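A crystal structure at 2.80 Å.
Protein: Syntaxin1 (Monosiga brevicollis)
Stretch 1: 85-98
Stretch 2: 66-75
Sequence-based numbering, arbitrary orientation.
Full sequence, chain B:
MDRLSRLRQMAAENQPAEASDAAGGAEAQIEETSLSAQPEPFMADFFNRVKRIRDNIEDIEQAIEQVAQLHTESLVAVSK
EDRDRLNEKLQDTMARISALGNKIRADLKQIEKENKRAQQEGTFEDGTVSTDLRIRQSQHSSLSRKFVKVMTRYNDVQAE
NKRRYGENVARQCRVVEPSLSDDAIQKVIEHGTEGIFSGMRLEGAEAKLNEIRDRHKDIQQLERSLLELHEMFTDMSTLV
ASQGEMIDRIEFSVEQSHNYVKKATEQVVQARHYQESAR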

# COMPACT_ATOMS: atom_id res chain seq x y z
N ARG B 85 7.66 -10.78 -48.21
CA ARG B 85 7.42 -11.97 -47.40
C ARG B 85 7.04 -11.59 -45.97
O ARG B 85 6.26 -12.28 -45.31
CB ARG B 85 8.65 -12.89 -47.41
CG ARG B 85 8.95 -13.57 -48.75
CD ARG B 85 8.26 -14.94 -48.87
NE ARG B 85 8.52 -15.59 -50.15
CZ ARG B 85 7.99 -16.76 -50.53
NH1 ARG B 85 7.16 -17.41 -49.73
NH2 ARG B 85 8.30 -17.27 -51.72
N LEU B 86 7.60 -10.49 -45.48
CA LEU B 86 7.34 -10.01 -44.13
C LEU B 86 6.06 -9.17 -44.07
O LEU B 86 5.18 -9.44 -43.26
CB LEU B 86 8.53 -9.22 -43.58
CG LEU B 86 9.81 -10.01 -43.34
CD1 LEU B 86 10.87 -9.13 -42.69
CD2 LEU B 86 9.54 -11.26 -42.50
N ASN B 87 5.97 -8.15 -44.92
CA ASN B 87 4.77 -7.31 -44.98
C ASN B 87 3.50 -8.14 -45.15
O ASN B 87 2.39 -7.64 -44.99
CB ASN B 87 4.89 -6.27 -46.09
CG ASN B 87 4.13 -4.99 -45.77
OD1 ASN B 87 3.81 -4.71 -44.62
ND2 ASN B 87 3.86 -4.19 -46.80
N GLU B 88 3.66 -9.42 -45.48
CA GLU B 88 2.54 -10.34 -45.65
C GLU B 88 2.07 -10.86 -44.29
O GLU B 88 0.87 -11.06 -44.07
CB GLU B 88 2.95 -11.52 -46.55
CG GLU B 88 1.79 -12.32 -47.13
CD GLU B 88 1.24 -11.71 -48.41
OE1 GLU B 88 1.56 -10.53 -48.69
OE2 GLU B 88 0.49 -12.40 -49.13
N LYS B 89 3.03 -11.11 -43.40
CA LYS B 89 2.73 -11.51 -42.03
C LYS B 89 2.24 -10.31 -41.22
O LYS B 89 1.22 -10.38 -40.54
CB LYS B 89 3.98 -12.10 -41.35
CG LYS B 89 4.52 -13.39 -41.96
CD LYS B 89 5.69 -13.96 -41.14
CE LYS B 89 6.17 -15.30 -41.70
NZ LYS B 89 7.25 -15.93 -40.88
N LEU B 90 2.98 -9.20 -41.30
CA LEU B 90 2.64 -7.98 -40.58
C LEU B 90 1.17 -7.62 -40.70
O LEU B 90 0.46 -7.55 -39.70
CB LEU B 90 3.47 -6.80 -41.06
CG LEU B 90 4.88 -6.59 -40.52
CD1 LEU B 90 5.50 -5.37 -41.17
CD2 LEU B 90 4.87 -6.45 -39.01
N GLN B 91 0.71 -7.37 -41.92
CA GLN B 91 -0.66 -6.91 -42.10
C GLN B 91 -1.63 -8.05 -41.91
O GLN B 91 -2.84 -7.87 -42.02
CB GLN B 91 -0.85 -6.23 -43.46
CG GLN B 91 -0.59 -7.11 -44.65
CD GLN B 91 -0.39 -6.30 -45.91
OE1 GLN B 91 -0.06 -5.11 -45.85
NE2 GLN B 91 -0.58 -6.93 -47.07
N ASP B 92 -1.10 -9.22 -41.61
CA ASP B 92 -1.93 -10.39 -41.33
C ASP B 92 -2.14 -10.51 -39.82
O ASP B 92 -3.27 -10.65 -39.36
CB ASP B 92 -1.29 -11.66 -41.90
CG ASP B 92 -2.23 -12.85 -41.85
OD1 ASP B 92 -2.77 -13.13 -40.76
OD2 ASP B 92 -2.42 -13.50 -42.90
N THR B 93 -1.05 -10.44 -39.07
CA THR B 93 -1.15 -10.39 -37.61
C THR B 93 -1.81 -9.08 -37.17
O THR B 93 -2.65 -9.09 -36.27
CB THR B 93 0.23 -10.53 -36.94
OG1 THR B 93 1.09 -9.47 -37.37
CG2 THR B 93 0.88 -11.86 -37.30
N MET B 94 -1.44 -7.98 -37.81
CA MET B 94 -2.04 -6.67 -37.54
C MET B 94 -3.55 -6.68 -37.62
O MET B 94 -4.24 -6.06 -36.82
CB MET B 94 -1.52 -5.62 -38.52
CG MET B 94 -0.20 -4.97 -38.13
SD MET B 94 0.12 -3.51 -39.14
CE MET B 94 1.85 -3.24 -38.77
N ALA B 95 -4.07 -7.38 -38.62
CA ALA B 95 -5.50 -7.47 -38.85
C ALA B 95 -6.14 -8.37 -37.82
O ALA B 95 -7.30 -8.19 -37.47
CB ALA B 95 -5.77 -7.99 -40.24
N ARG B 96 -5.39 -9.35 -37.35
CA ARG B 96 -5.91 -10.23 -36.31
C ARG B 96 -5.97 -9.50 -34.97
O ARG B 96 -6.99 -9.51 -34.29
CB ARG B 96 -5.08 -11.51 -36.19
CG ARG B 96 -5.72 -12.54 -35.27
CD ARG B 96 -5.59 -13.96 -35.81
NE ARG B 96 -4.28 -14.16 -36.44
CZ ARG B 96 -3.14 -14.23 -35.77
NH1 ARG B 96 -3.13 -14.12 -34.43
NH2 ARG B 96 -2.00 -14.41 -36.44
N ILE B 97 -4.86 -8.86 -34.61
CA ILE B 97 -4.79 -8.06 -33.40
C ILE B 97 -5.93 -7.06 -33.38
O ILE B 97 -6.51 -6.77 -32.34
CB ILE B 97 -3.44 -7.33 -33.30
CG1 ILE B 97 -2.32 -8.36 -33.19
CG2 ILE B 97 -3.44 -6.34 -32.11
CD1 ILE B 97 -0.95 -7.79 -33.00
N SER B 98 -6.26 -6.55 -34.55
CA SER B 98 -7.38 -5.64 -34.71
C SER B 98 -8.73 -6.34 -34.54
O SER B 98 -9.59 -5.88 -33.78
CB SER B 98 -7.28 -4.94 -36.07
OG SER B 98 -8.50 -4.32 -36.42
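Stretch 2, residues 66-75: QVAQLHTESL

Antiparallel packing of residues 66-75 on the helix 85-98 of Syntaxin1. Stretch 1 is part of a longer helix, kinked where the N atoms of Arg 85, Lys 89, Asp 92 and Ala 95 make no bond to the preceding turn. Stretch 2 enters as a helix already under way at Gln 66, and Ser 74 and Leu 75 are no longer helical. Its helix runs against stretch 1 with an angle of 153° between the N-to-C directions (signed crossing angle -153°) and a closest axis approach of 9.7 Å. The register is set by two pairs: Leu 86 CA lies 6.4 Å from Leu 70 CA, and Leu 90 CA lies 6.2 Å from Val 67 CA. As stretch 1 advances from Leu 86 to Ile 97, its partners therefore step back from Ser 74 to Val 67. No hydrogen bond crosses between the stretches; 565 Å² of surface, both sides summed, is buried mainly by apolar side chains.

Leu 70 has the largest covered area. Its CA-to-CB bond points toward stretch 1, and the mt rotamer (chi1 -66°, chi2 -173°) spreads its two methyls along the partner helix: CD2 meets Leu 86 CD2 at 4.1 Å, while CD1 rests 3.4 Å from Lys 89 CB. The aliphatic base of Lys 89 thus serves the contact, and its chain extends from there through an m chi1 and three t angles, leaving the residue exposed. Leu 86 is also mt and points toward stretch 2, where its CD1 comes 3.3 Å from Ser 74 OG and 3.7 Å from Glu 73 C. Ser 74, with chi1 m, directs OG back to its own chain in a weak hydrogen bond to Leu 70 O (3.4 Å).

Leu 90 leaves its backbone sideways, but another mt rotamer (chi1 -83°, chi2 179°) brings its end nearer to stretch 2. There CD2 is shared among three residues: it lies 3.4 Å from Leu 70 CB, 3.8 Å from Val 67 CG1 and over one face of the His 71 ring, in a CH-pi contact 3.9 Å from the centroid and 8° off the ring normal. The His 71 CA-to-CB bond points away from stretch 1; chi1 of -89° and chi2 of -54° carry the imidazole back to it. Met 94 approaches the same ring near its plane, at the edge, with CE 3.4 Å from His 71 NE2. Its CA-to-CB bond is sideways, and the extended mtt chain (chi1 -85°) is what lets the terminal methyl arrive. His 71 NE2 is hydrogen-bonded elsewhere in the structure.

Val 67, with chi1 t, sends its two methyls to different neighbors. CG1 faces Leu 90 CD2, whereas CG2 lies 3.7 Å from Ile 97 CD1 and 3.4 Å from Thr 93 OG1. The p rotamer of Thr 93 places OG1 within 3.1 Å of Leu 90 O, to which it donates a hydrogen bond, so the hydroxyl finds a polar partner in its own helix while lying against an apolar side chain. Ile 97, an mt rotamer, extends CD1 to that same valine.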

# COMPACT_ATOMS: atom_id res chain seq x y z
N GLN B 66 5.25 -10.36 -31.68
CA GLN B 66 5.66 -10.93 -32.95
C GLN B 66 5.68 -9.86 -34.03
O GLN B 66 6.51 -9.88 -34.94
CB GLN B 66 4.74 -12.08 -33.35
CG GLN B 66 4.87 -13.33 -32.47
CD GLN B 66 3.63 -14.20 -32.50
OE1 GLN B 66 2.80 -14.08 -33.41
NE2 GLN B 66 3.49 -15.07 -31.50
N VAL B 67 4.74 -8.92 -33.93
CA VAL B 67 4.78 -7.74 -34.79
C VAL B 67 6.05 -6.96 -34.47
O VAL B 67 6.60 -6.27 -35.32
CB VAL B 67 3.54 -6.84 -34.59
CG1 VAL B 67 3.59 -5.65 -35.52
CG2 VAL B 67 2.26 -7.63 -34.82
N ALA B 68 6.54 -7.09 -33.24
CA ALA B 68 7.78 -6.43 -32.85
C ALA B 68 8.94 -6.87 -33.75
O ALA B 68 9.59 -6.03 -34.39
CB ALA B 68 8.10 -6.70 -31.38
N GLN B 69 9.19 -8.17 -33.81
CA GLN B 69 10.25 -8.71 -34.66
C GLN B 69 10.02 -8.42 -36.14
O GLN B 69 10.91 -7.89 -36.82
CB GLN B 69 10.40 -10.22 -34.46
CG GLN B 69 10.74 -10.61 -33.04
CD GLN B 69 10.89 -12.10 -32.88
OE1 GLN B 69 10.79 -12.85 -33.85
NE2 GLN B 69 11.15 -12.54 -31.65
N LEU B 70 8.84 -8.77 -36.64
CA LEU B 70 8.53 -8.57 -38.05
C LEU B 70 8.85 -7.15 -38.54
O LEU B 70 9.11 -6.95 -39.73
CB LEU B 70 7.06 -8.90 -38.33
CG LEU B 70 6.63 -10.36 -38.15
CD1 LEU B 70 5.20 -10.55 -38.64
CD2 LEU B 70 7.57 -11.29 -38.90
N HIS B 71 8.84 -6.19 -37.63
CA HIS B 71 9.14 -4.80 -37.97
C HIS B 71 10.64 -4.54 -38.06
O HIS B 71 11.13 -4.02 -39.07
CB HIS B 71 8.52 -3.84 -36.96
CG HIS B 71 7.13 -3.42 -37.30
ND1 HIS B 71 6.80 -2.86 -38.52
CD2 HIS B 71 5.98 -3.47 -36.59
CE1 HIS B 71 5.51 -2.58 -38.55
NE2 HIS B 71 4.99 -2.94 -37.39
N THR B 72 11.36 -4.87 -36.99
CA THR B 72 12.81 -4.64 -36.92
C THR B 72 13.55 -5.60 -37.85
O THR B 72 14.75 -5.46 -38.07
CB THR B 72 13.36 -4.81 -35.49
OG1 THR B 72 13.13 -6.15 -35.03
CG2 THR B 72 12.71 -3.80 -34.53
N GLU B 73 12.81 -6.56 -38.39
CA GLU B 73 13.36 -7.54 -39.32
C GLU B 73 13.27 -7.02 -40.76
O GLU B 73 14.06 -7.42 -41.62
CB GLU B 73 12.63 -8.88 -39.17
CG GLU B 73 13.32 -10.07 -39.83
CD GLU B 73 12.59 -11.38 -39.58
OE1 GLU B 73 12.04 -11.56 -38.47
OE2 GLU B 73 12.56 -12.23 -40.50
N SER B 74 12.32 -6.13 -41.01
CA SER B 74 12.20 -5.50 -42.33
C SER B 74 13.25 -4.41 -42.51
O SER B 74 13.20 -3.65 -43.48
CB SER B 74 10.79 -4.95 -42.56
OG SER B 74 9.88 -5.98 -42.89
N LEU B 75 14.19 -4.32 -41.58
CA LEU B 75 15.36 -3.48 -41.77
C LEU B 75 16.36 -4.25 -42.61
O LEU B 75 16.66 -5.41 -42.33
CB LEU B 75 15.97 -3.07 -40.43
CG LEU B 75 17.20 -2.16 -40.49
CD1 LEU B 75 17.24 -1.17 -39.33
CD2 LEU B 75 18.49 -2.99 -40.55